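Local coordinates for protein putative archaeal ammonia monooxygenase subunit B (Candidatus Nitrosocaldus yellowstonii, PDB 4O65) that binds copper in its cupredoxin domain and is probably the B subunit of a membrane monooxygenase that oxidises ammonia, at residues I25-N37 with L43-Q57. Sequence-based numbering, arbitrary orientation.
Sequences ITKAEFAKRTFGN and LKQVDAMGCDPARRQ
Val46 drops as a knob into a hole formed by Lys27, Phe30, Ala31 and Phe35, a compact example of helix packing in which segments 27-35 and 43-47 of two helices cross almost perpendicularly, at 96°. Its two methyls divide the work: CG1 lies 3.9 Å from Lys27 CG, while CG2 meets the CB of Ala31 and the edges of both phenylalanine rings. Beside it, CD2 of Leu43 covers Ala28 and Ala31.

Aromatic contacts extend this core. With CG anti to the backbone N (chi1 176°), the Phe30 ring reaches across to 43-57 and takes Arg56 CA over one face, a CH-pi contact 4.0 Å from CA to the ring centroid; Thr34 OG1 lies over the opposite face. Met49 SD approaches the edge of Phe30, 3.8 Å from CE2, in a Met-aromatic contact, and Met49 CE continues to Phe35 CZ.

Polar bonds close the two flanks. Bent at chi3, Lys27 forms a salt bridge from NZ to Asp47 OD1, 2.8 Å, on the syn lone pair of OD1; Glu92 is a second acidic partner, so the buried ammonium is probably well neutralised. On the other flank, a backbone bond from Ile25 N to Gln57 O (3.1 Å) ties the start of 25-37 to the end of 43-57.

The whole is a pair of short, nearly perpendicular helices, 27-35 and 40-47, inserted between strand 23-25 and strand 59-68 of the cupredoxin beta-sandwich, covering one end of it away from the copper site.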
# COMPACT_ATOMS: atom_id res chain seq x y z
N ILE A 25 12.76 -5.96 -2.00
CA ILE A 25 13.72 -5.63 -0.93
C ILE A 25 13.20 -4.41 -0.18
O ILE A 25 12.24 -3.74 -0.63
CB ILE A 25 15.17 -5.41 -1.46
CG1 ILE A 25 15.20 -4.15 -2.33
CG2 ILE A 25 15.63 -6.64 -2.26
CD1 ILE A 25 16.58 -3.82 -2.94
N THR A 26 13.79 -4.10 0.97
CA THR A 26 13.29 -2.92 1.73
C THR A 26 13.71 -1.62 1.10
O THR A 26 14.66 -1.59 0.29
CB THR A 26 13.80 -2.94 3.18
OG1 THR A 26 15.22 -2.94 3.14
CG2 THR A 26 13.35 -4.23 3.93
N LYS A 27 13.06 -0.52 1.48
CA LYS A 27 13.47 0.81 0.99
C LYS A 27 14.92 1.08 1.39
O LYS A 27 15.74 1.54 0.57
CB LYS A 27 12.57 1.91 1.60
CG LYS A 27 12.78 3.25 0.91
CD LYS A 27 12.20 4.47 1.65
CE LYS A 27 10.70 4.50 1.85
NZ LYS A 27 10.36 5.86 2.44
N ALA A 28 15.27 0.74 2.64
CA ALA A 28 16.68 0.90 3.05
C ALA A 28 17.66 0.06 2.21
O ALA A 28 18.78 0.55 1.87
CB ALA A 28 16.84 0.64 4.56
N GLU A 29 17.30 -1.21 1.94
CA GLU A 29 18.21 -2.08 1.15
C GLU A 29 18.38 -1.48 -0.27
O GLU A 29 19.50 -1.46 -0.81
CB GLU A 29 17.67 -3.50 1.02
CG GLU A 29 18.67 -4.50 0.42
CD GLU A 29 19.91 -4.71 1.28
OE1 GLU A 29 20.93 -5.06 0.68
OE2 GLU A 29 19.89 -4.55 2.53
N PHE A 30 17.29 -0.95 -0.81
CA PHE A 30 17.36 -0.30 -2.13
C PHE A 30 18.23 0.97 -2.09
O PHE A 30 19.09 1.16 -2.96
CB PHE A 30 15.98 0.07 -2.67
CG PHE A 30 16.07 0.83 -3.96
CD1 PHE A 30 16.42 0.18 -5.16
CD2 PHE A 30 15.81 2.22 -3.98
CE1 PHE A 30 16.51 0.88 -6.37
CE2 PHE A 30 15.90 2.93 -5.20
CZ PHE A 30 16.23 2.24 -6.38
N ALA A 31 18.06 1.77 -1.04
CA ALA A 31 18.91 2.99 -0.86
C ALA A 31 20.38 2.62 -0.75
O ALA A 31 21.27 3.26 -1.36
CB ALA A 31 18.47 3.76 0.36
N LYS A 32 20.66 1.61 0.06
CA LYS A 32 22.05 1.16 0.25
C LYS A 32 22.67 0.75 -1.10
O LYS A 32 23.83 1.10 -1.41
CB LYS A 32 22.07 -0.01 1.28
CG LYS A 32 23.42 -0.72 1.42
CD LYS A 32 23.37 -1.78 2.52
CE LYS A 32 24.80 -2.25 2.83
NZ LYS A 32 24.75 -3.46 3.70
N ARG A 33 21.93 -0.04 -1.88
CA ARG A 33 22.46 -0.64 -3.14
C ARG A 33 22.67 0.47 -4.17
O ARG A 33 23.63 0.47 -4.95
CB ARG A 33 21.46 -1.70 -3.71
CG ARG A 33 21.49 -2.97 -2.83
CD ARG A 33 20.62 -4.11 -3.35
NE ARG A 33 20.58 -5.20 -2.37
CZ ARG A 33 19.99 -6.40 -2.54
NH1 ARG A 33 19.40 -6.71 -3.67
NH2 ARG A 33 20.01 -7.30 -1.55
N THR A 34 21.80 1.48 -4.10
CA THR A 34 21.73 2.50 -5.19
C THR A 34 22.60 3.71 -4.92
O THR A 34 23.29 4.21 -5.82
CB THR A 34 20.26 2.96 -5.32
OG1 THR A 34 19.47 1.81 -5.65
CG2 THR A 34 20.10 4.01 -6.50
N PHE A 35 22.56 4.15 -3.65
CA PHE A 35 23.26 5.37 -3.15
C PHE A 35 24.40 5.11 -2.21
O PHE A 35 25.22 5.98 -2.02
CB PHE A 35 22.26 6.34 -2.50
CG PHE A 35 21.21 6.84 -3.46
CD1 PHE A 35 21.52 7.80 -4.41
CD2 PHE A 35 19.91 6.36 -3.40
CE1 PHE A 35 20.61 8.27 -5.31
CE2 PHE A 35 18.96 6.80 -4.32
CZ PHE A 35 19.28 7.77 -5.28
N GLY A 36 24.50 3.90 -1.68
CA GLY A 36 25.59 3.55 -0.80
C GLY A 36 25.28 3.68 0.69
O GLY A 36 26.13 3.39 1.53
N ASN A 37 24.07 4.12 1.04
CA ASN A 37 23.73 4.31 2.48
C ASN A 37 22.23 4.42 2.58
O ASN A 37 21.56 4.70 1.57
CB ASN A 37 24.39 5.58 3.15
CG ASN A 37 23.82 6.90 2.65
OD1 ASN A 37 22.71 7.39 3.07
ND2 ASN A 37 24.56 7.54 1.76
N LEU A 43 16.94 8.18 1.96
CA LEU A 43 15.57 7.61 1.82
C LEU A 43 14.63 8.65 1.15
O LEU A 43 13.72 8.27 0.37
CB LEU A 43 15.09 7.15 3.21
CG LEU A 43 15.82 5.98 3.88
CD1 LEU A 43 15.30 5.76 5.31
CD2 LEU A 43 15.78 4.66 3.08
N LYS A 44 14.82 9.93 1.42
CA LYS A 44 14.09 10.97 0.66
C LYS A 44 14.42 11.06 -0.83
O LYS A 44 13.56 11.35 -1.64
CB LYS A 44 14.26 12.36 1.32
CG LYS A 44 13.67 12.38 2.72
CD LYS A 44 13.86 13.75 3.34
CE LYS A 44 12.83 13.96 4.46
NZ LYS A 44 13.22 15.09 5.36
N GLN A 45 15.65 10.72 -1.21
CA GLN A 45 16.01 10.65 -2.62
C GLN A 45 15.27 9.45 -3.26
O GLN A 45 14.91 9.52 -4.44
CB GLN A 45 17.49 10.45 -2.81
CG GLN A 45 18.31 11.63 -2.27
CD GLN A 45 19.78 11.39 -2.48
OE1 GLN A 45 20.46 10.88 -1.61
NE2 GLN A 45 20.26 11.69 -3.67
N VAL A 46 15.13 8.37 -2.51
CA VAL A 46 14.39 7.20 -3.06
C VAL A 46 12.92 7.64 -3.22
O VAL A 46 12.24 7.40 -4.28
CB VAL A 46 14.47 5.98 -2.11
CG1 VAL A 46 13.51 4.88 -2.60
CG2 VAL A 46 15.91 5.45 -2.06
N ASP A 47 12.40 8.30 -2.18
CA ASP A 47 10.97 8.76 -2.25
C ASP A 47 10.71 9.63 -3.46
O ASP A 47 9.59 9.56 -4.07
CB ASP A 47 10.55 9.59 -1.01
CG ASP A 47 10.53 8.80 0.26
OD1 ASP A 47 10.44 7.57 0.24
OD2 ASP A 47 10.60 9.45 1.32
N ALA A 48 11.69 10.44 -3.84
CA ALA A 48 11.60 11.31 -5.00
C ALA A 48 11.38 10.55 -6.32
O ALA A 48 10.85 11.11 -7.30
CB ALA A 48 12.83 12.25 -5.07
N MET A 49 11.74 9.27 -6.37
CA MET A 49 11.50 8.46 -7.56
C MET A 49 10.00 8.17 -7.76
O MET A 49 9.58 7.77 -8.87
CB MET A 49 12.29 7.16 -7.50
CG MET A 49 13.79 7.46 -7.42
SD MET A 49 14.64 5.89 -7.24
CE MET A 49 16.38 6.37 -7.05
N GLY A 50 9.22 8.26 -6.68
CA GLY A 50 7.76 7.92 -6.77
C GLY A 50 7.46 6.48 -7.11
O GLY A 50 8.25 5.59 -6.77
N CYS A 51 6.30 6.24 -7.74
CA CYS A 51 5.83 4.86 -7.97
C CYS A 51 6.47 4.29 -9.21
O CYS A 51 5.88 4.34 -10.30
CB CYS A 51 4.31 4.81 -8.15
SG CYS A 51 3.76 3.07 -8.20
N ASP A 52 7.69 3.78 -9.06
CA ASP A 52 8.47 3.35 -10.21
C ASP A 52 9.12 2.02 -9.88
O ASP A 52 10.33 1.98 -9.59
CB ASP A 52 9.57 4.42 -10.47
CG ASP A 52 10.34 4.22 -11.78
OD1 ASP A 52 10.10 3.26 -12.49
OD2 ASP A 52 11.23 5.06 -12.07
N PRO A 53 8.33 0.91 -9.84
CA PRO A 53 8.91 -0.33 -9.42
C PRO A 53 9.89 -0.92 -10.42
O PRO A 53 10.62 -1.82 -10.03
CB PRO A 53 7.66 -1.25 -9.25
CG PRO A 53 6.72 -0.74 -10.30
CD PRO A 53 6.88 0.74 -10.14
N ALA A 54 9.95 -0.44 -11.67
CA ALA A 54 10.99 -0.90 -12.59
C ALA A 54 12.36 -0.43 -12.13
O ALA A 54 13.36 -1.14 -12.32
CB ALA A 54 10.72 -0.45 -14.03
N ARG A 55 12.39 0.75 -11.54
CA ARG A 55 13.63 1.33 -10.98
C ARG A 55 13.83 0.90 -9.51
O ARG A 55 14.95 0.55 -9.10
CB ARG A 55 13.57 2.83 -11.10
CG ARG A 55 14.85 3.55 -10.64
CD ARG A 55 14.85 5.04 -10.92
NE ARG A 55 15.49 5.39 -12.20
CZ ARG A 55 14.78 5.78 -13.24
NH1 ARG A 55 15.35 6.11 -14.37
NH2 ARG A 55 13.47 5.87 -13.10
N ARG A 56 12.77 0.97 -8.72
CA ARG A 56 12.84 0.77 -7.25
C ARG A 56 12.44 -0.64 -6.91
O ARG A 56 11.25 -1.01 -7.07
CB ARG A 56 11.78 1.70 -6.62
CG ARG A 56 12.23 3.13 -6.51
CD ARG A 56 11.13 3.95 -5.86
NE ARG A 56 10.91 3.54 -4.45
CZ ARG A 56 10.18 4.24 -3.61
NH1 ARG A 56 9.56 5.35 -4.06
NH2 ARG A 56 10.07 3.86 -2.32
N GLN A 57 13.34 -1.40 -6.29
CA GLN A 57 13.06 -2.80 -6.00
C GLN A 57 12.30 -2.95 -4.67
O GLN A 57 12.02 -4.07 -4.28
CB GLN A 57 14.36 -3.63 -5.86
CG GLN A 57 14.82 -4.16 -7.21
CD GLN A 57 15.40 -3.04 -8.01
OE1 GLN A 57 16.33 -2.39 -7.56
NE2 GLN A 57 14.87 -2.84 -9.24